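Local coordinates for ATP-citrate lyase beta-subunit (Chlorobium limicola, PDB 6HXJ), which is the beta-subunit of ATP-citrate lyase, which probably cleaves citrate with ATP and CoA to oxaloacetate, acetyl-CoA, ADP and phosphate, at residues V272-A277 / T389-L394; F325-A330 / G359-Q364. All coordinates share one frame; numbering follows the deposited sequence.

Contact 1. Residues V272-A277 / T389-L394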
# COMPACT_ATOMS: atom_id res chain seq x y z
N VAL A 272 57.32 17.67 19.79
CA VAL A 272 58.44 18.61 19.93
C VAL A 272 59.12 18.47 21.31
O VAL A 272 60.35 18.40 21.38
CB VAL A 272 57.99 20.04 19.60
CG1 VAL A 272 59.02 21.07 19.99
CG2 VAL A 272 57.69 20.15 18.11
N PHE A 273 58.33 18.35 22.38
CA PHE A 273 58.88 18.14 23.72
C PHE A 273 59.60 16.79 23.86
O PHE A 273 60.63 16.75 24.54
CB PHE A 273 57.84 18.34 24.81
CG PHE A 273 57.63 19.81 25.12
CD1 PHE A 273 58.64 20.56 25.74
CD2 PHE A 273 56.44 20.46 24.77
CE1 PHE A 273 58.46 21.93 26.00
CE2 PHE A 273 56.25 21.82 25.05
CZ PHE A 273 57.26 22.54 25.66
N TYR A 274 59.13 15.72 23.16
CA TYR A 274 59.79 14.41 23.17
C TYR A 274 61.13 14.43 22.44
O TYR A 274 62.08 13.80 22.91
CB TYR A 274 58.89 13.33 22.60
CG TYR A 274 57.95 12.73 23.62
CD1 TYR A 274 58.41 11.84 24.59
CD2 TYR A 274 56.59 13.03 23.61
CE1 TYR A 274 57.54 11.26 25.51
CE2 TYR A 274 55.71 12.45 24.51
CZ TYR A 274 56.19 11.57 25.47
OH TYR A 274 55.33 11.00 26.38
N ALA A 275 61.20 15.18 21.30
CA ALA A 275 62.42 15.35 20.51
C ALA A 275 63.45 16.13 21.32
O ALA A 275 64.61 15.72 21.35
CB ALA A 275 62.11 16.07 19.21
N ASP A 276 63.02 17.22 21.99
CA ASP A 276 63.86 18.08 22.84
C ASP A 276 64.46 17.23 23.95
O ASP A 276 65.66 17.35 24.22
CB ASP A 276 63.02 19.20 23.48
CG ASP A 276 62.66 20.41 22.64
OD1 ASP A 276 62.58 20.27 21.40
OD2 ASP A 276 62.39 21.50 23.23
N ALA A 277 63.62 16.35 24.58
CA ALA A 277 63.99 15.44 25.66
C ALA A 277 65.10 14.50 25.22
O ALA A 277 66.07 14.34 25.96
CB ALA A 277 62.77 14.65 26.13
N THR A 389 57.63 13.16 29.23
CA THR A 389 58.93 12.94 28.57
C THR A 389 59.89 12.14 29.46
O THR A 389 61.06 12.02 29.10
CB THR A 389 59.55 14.28 28.13
OG1 THR A 389 59.54 15.17 29.25
CG2 THR A 389 58.81 14.91 26.96
N ASP A 390 59.41 11.56 30.59
CA ASP A 390 60.31 10.80 31.47
C ASP A 390 60.52 9.37 30.99
O ASP A 390 61.40 8.70 31.52
CB ASP A 390 59.91 10.87 32.94
CG ASP A 390 60.30 12.18 33.61
OD1 ASP A 390 60.76 13.12 32.88
OD2 ASP A 390 60.18 12.28 34.85
N ILE A 391 59.81 8.93 29.94
CA ILE A 391 60.06 7.62 29.32
C ILE A 391 61.34 7.68 28.50
O ILE A 391 61.99 6.65 28.33
CB ILE A 391 58.86 7.04 28.53
CG1 ILE A 391 58.29 8.04 27.49
CG2 ILE A 391 57.79 6.51 29.49
CD1 ILE A 391 57.39 7.42 26.40
N VAL A 392 61.74 8.89 28.04
CA VAL A 392 62.97 9.15 27.29
C VAL A 392 64.18 8.83 28.19
O VAL A 392 65.17 8.29 27.70
CB VAL A 392 62.98 10.60 26.72
CG1 VAL A 392 64.36 11.02 26.24
CG2 VAL A 392 61.93 10.78 25.63
N ASP A 393 64.07 9.09 29.50
CA ASP A 393 65.13 8.82 30.47
C ASP A 393 65.31 7.32 30.64
O ASP A 393 66.43 6.81 30.51
CB ASP A 393 64.83 9.49 31.83
CG ASP A 393 64.52 11.00 31.83
OD1 ASP A 393 64.60 11.63 30.74
OD2 ASP A 393 64.18 11.54 32.91
N LEU A 394 64.18 6.62 30.86
CA LEU A 394 64.10 5.18 31.03
C LEU A 394 64.68 4.45 29.81
O LEU A 394 65.30 3.39 29.96
CB LEU A 394 62.65 4.77 31.27
CG LEU A 394 62.22 4.71 32.74
CD1 LEU A 394 62.17 6.08 33.40
CD2 LEU A 394 60.89 4.07 32.86
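Phe273 meets Thr389 through its backbone: the carbonyl O of Phe273 lies 3.5 Å from Thr389 CG2. The Phe273 ring itself leads off from this contact and meets an aromatic side chain in the chain of another protein. One residue on, Tyr274 carries the largest share of the interface. Its ring takes Thr389 CG2 over one face in a CH-pi contact, the methyl 4.1 Å from the ring centroid and somewhat toward the rim. Thr389 presents this methyl because CG2 stands anti to its carbonyl carbon, with OG1 at chi1 51°. Val392 CG2 reaches the same ring in its plane at the edge, 3.8 Å from Tyr274 CD1, while Ile391 CG1 lies 3.9 Å from Tyr274 CE1 farther along the rim. The phenol oxygen has weak hydrogen bonds to Met388 O and Gly320 N, beyond the apolar patch. A turn later, Ala277 points its CB at the other segment, 3.8 Å from Thr389 CB and 4.0 Å from Val392 CG1. The small methyl is consistent with the close approach of helix 268-280 to 389-394; Tyr274 and Ile391 also share contact with Arg356 of strand 352-356, in the mixed sheet. With no hydrogen bond between the segments, the contact rests on apolar packing, partly round the Tyr274 ring and partly on Ala277, and the tyrosine's polar tip is served from outside it.

Contact 2. Residues F325-A330 / G359-Q364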
# COMPACT_ATOMS: atom_id res chain seq x y z
N PHE A 325 40.36 14.65 22.51
CA PHE A 325 39.31 14.04 21.67
C PHE A 325 39.80 12.84 20.86
O PHE A 325 38.96 12.08 20.38
CB PHE A 325 38.58 15.07 20.75
CG PHE A 325 39.41 15.78 19.71
CD1 PHE A 325 40.14 16.93 20.02
CD2 PHE A 325 39.50 15.28 18.41
CE1 PHE A 325 40.95 17.56 19.07
CE2 PHE A 325 40.31 15.92 17.46
CZ PHE A 325 41.03 17.05 17.79
N THR A 326 41.12 12.65 20.70
CA THR A 326 41.66 11.51 19.97
C THR A 326 41.39 10.23 20.78
O THR A 326 41.78 10.15 21.94
CB THR A 326 43.16 11.70 19.68
OG1 THR A 326 43.32 12.86 18.88
CG2 THR A 326 43.77 10.52 18.95
N ASP A 327 40.69 9.26 20.18
CA ASP A 327 40.38 7.99 20.84
C ASP A 327 41.67 7.19 20.94
O ASP A 327 42.21 6.81 19.90
CB ASP A 327 39.30 7.24 20.06
CG ASP A 327 38.74 6.06 20.82
OD1 ASP A 327 39.37 4.99 20.79
OD2 ASP A 327 37.68 6.21 21.45
N VAL A 328 42.17 6.94 22.19
CA VAL A 328 43.42 6.19 22.31
C VAL A 328 43.20 4.70 21.93
O VAL A 328 44.13 4.16 21.36
CB VAL A 328 44.30 6.38 23.59
CG1 VAL A 328 43.91 7.60 24.38
CG2 VAL A 328 44.39 5.14 24.49
N LYS A 329 42.02 4.07 22.16
CA LYS A 329 41.78 2.66 21.76
C LYS A 329 41.85 2.49 20.22
O LYS A 329 42.55 1.59 19.75
CB LYS A 329 40.46 2.15 22.36
CG LYS A 329 40.07 0.74 21.93
CD LYS A 329 38.72 0.31 22.47
CE LYS A 329 38.19 -0.85 21.64
NZ LYS A 329 39.08 -2.05 21.67
N ALA A 330 41.22 3.39 19.45
CA ALA A 330 41.25 3.34 17.98
C ALA A 330 42.66 3.54 17.45
O ALA A 330 43.15 2.72 16.71
CB ALA A 330 40.33 4.41 17.41
N GLY A 359 44.13 9.89 27.38
CA GLY A 359 43.13 10.35 26.42
C GLY A 359 41.88 9.51 26.41
O GLY A 359 41.82 8.50 27.11
N PRO A 360 40.83 9.90 25.66
CA PRO A 360 39.59 9.11 25.68
C PRO A 360 39.84 7.65 25.33
O PRO A 360 40.54 7.35 24.36
CB PRO A 360 38.69 9.83 24.66
CG PRO A 360 39.19 11.22 24.65
CD PRO A 360 40.69 11.07 24.78
N ASN A 361 39.34 6.74 26.22
CA ASN A 361 39.47 5.28 26.17
C ASN A 361 40.92 4.83 26.37
O ASN A 361 41.36 3.86 25.75
CB ASN A 361 38.84 4.68 24.91
CG ASN A 361 37.35 4.81 24.92
OD1 ASN A 361 36.65 4.19 25.73
ND2 ASN A 361 36.82 5.64 24.04
N GLU A 362 41.65 5.51 27.30
CA GLU A 362 43.04 5.19 27.63
C GLU A 362 43.17 3.84 28.31
O GLU A 362 44.13 3.13 28.02
CB GLU A 362 43.79 6.31 28.40
CG GLU A 362 43.18 6.70 29.74
CD GLU A 362 43.86 7.89 30.40
OE1 GLU A 362 43.30 9.01 30.30
OE2 GLU A 362 44.94 7.72 31.00
N ALA A 363 42.20 3.44 29.16
CA ALA A 363 42.22 2.14 29.84
C ALA A 363 42.26 0.98 28.84
O ALA A 363 43.20 0.18 28.87
CB ALA A 363 41.00 2.02 30.75
N GLN A 364 41.29 0.97 27.90
CA GLN A 364 41.16 -0.03 26.84
C GLN A 364 42.36 -0.07 25.89
O GLN A 364 42.84 -1.16 25.61
CB GLN A 364 39.86 0.14 26.05
CG GLN A 364 38.58 -0.03 26.86
CD GLN A 364 37.89 1.28 27.11
OE1 GLN A 364 38.44 2.20 27.74
NE2 GLN A 364 36.66 1.38 26.63
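Val328 N donates to Pro360 O at 2.7 Å, approaching nearly along the C=O axis. Beside this backbone bond, Asn361 ND2 donates to Asp327 OD2 at 2.8 Å, on the syn side of the carboxylate but out of its plane; the carboxylate and amide planes are turned 39° apart, and the bond is bent, with 138° at the hydrogen. The two methyls of Val328 pack on the turn: CG1 on the Gly359 carbonyl carbon and Pro360 O, CG2 on Glu362 CA and Asn361 O. The Pro360 ring lies along the backbone of Phe325 and Thr326. Farther out, the aliphatic part of Lys329 packs with CD 3.8 Å from Gln364 CB.

Further bonds help position both partners. Asp327, with CG anti to its backbone N (chi1 -169°), is the N-cap of helix 328-344, and its OD1 accepts from Ala330 N at 2.8 Å through the anti lone pair. Asn361 OD1 accepts a weak bond from Gln364 NE2. An alanine in place of Asp327 would probably leave Ala330 N without its cap and the Asn361 amide with only that weak hold among these bonds, less fixed in its rotation. In the other segment, Gly359 to Glu362 form a type II turn, and within it Gly359 N donates to Glu362 OE1 at 3.2 Å, from above the carboxylate plane; that oxygen also pairs with Arg384. Thr326 OG1 is held by Asp294 N and binds a citrate anion probably from the crystallisation liquor, and Phe325 touches coenzyme A.

The contact thus brings together the N-terminal ends of helices 328-344 and 362-371, which follow strands 315-318 and 352-356, neighbouring parallel strands of the mixed sheet, with Phe325 and Thr326, just before helix 328-344, at the ligands.

Both contacts belong to the citrate-binding region and to the helices around one mixed sheet, but they use different ones: contact 1 pairs 268-280 with 391-397, contact 2 the starts of 328-344 and 362-371. Contact 2 is nested in sequence within the loop closed by contact 1; their centres lie about 21 Å apart and their nearest atoms about 11 Å, so they do not touch. Contact 1 is wholly buried and made of apolar packing and a CH-pi contact. Contact 2 is partly open, with exposed Lys329 and Gln364 at its edge, and is built on hydrogen bonds, a helix cap and a turn, close to bound coenzyme A and citrate.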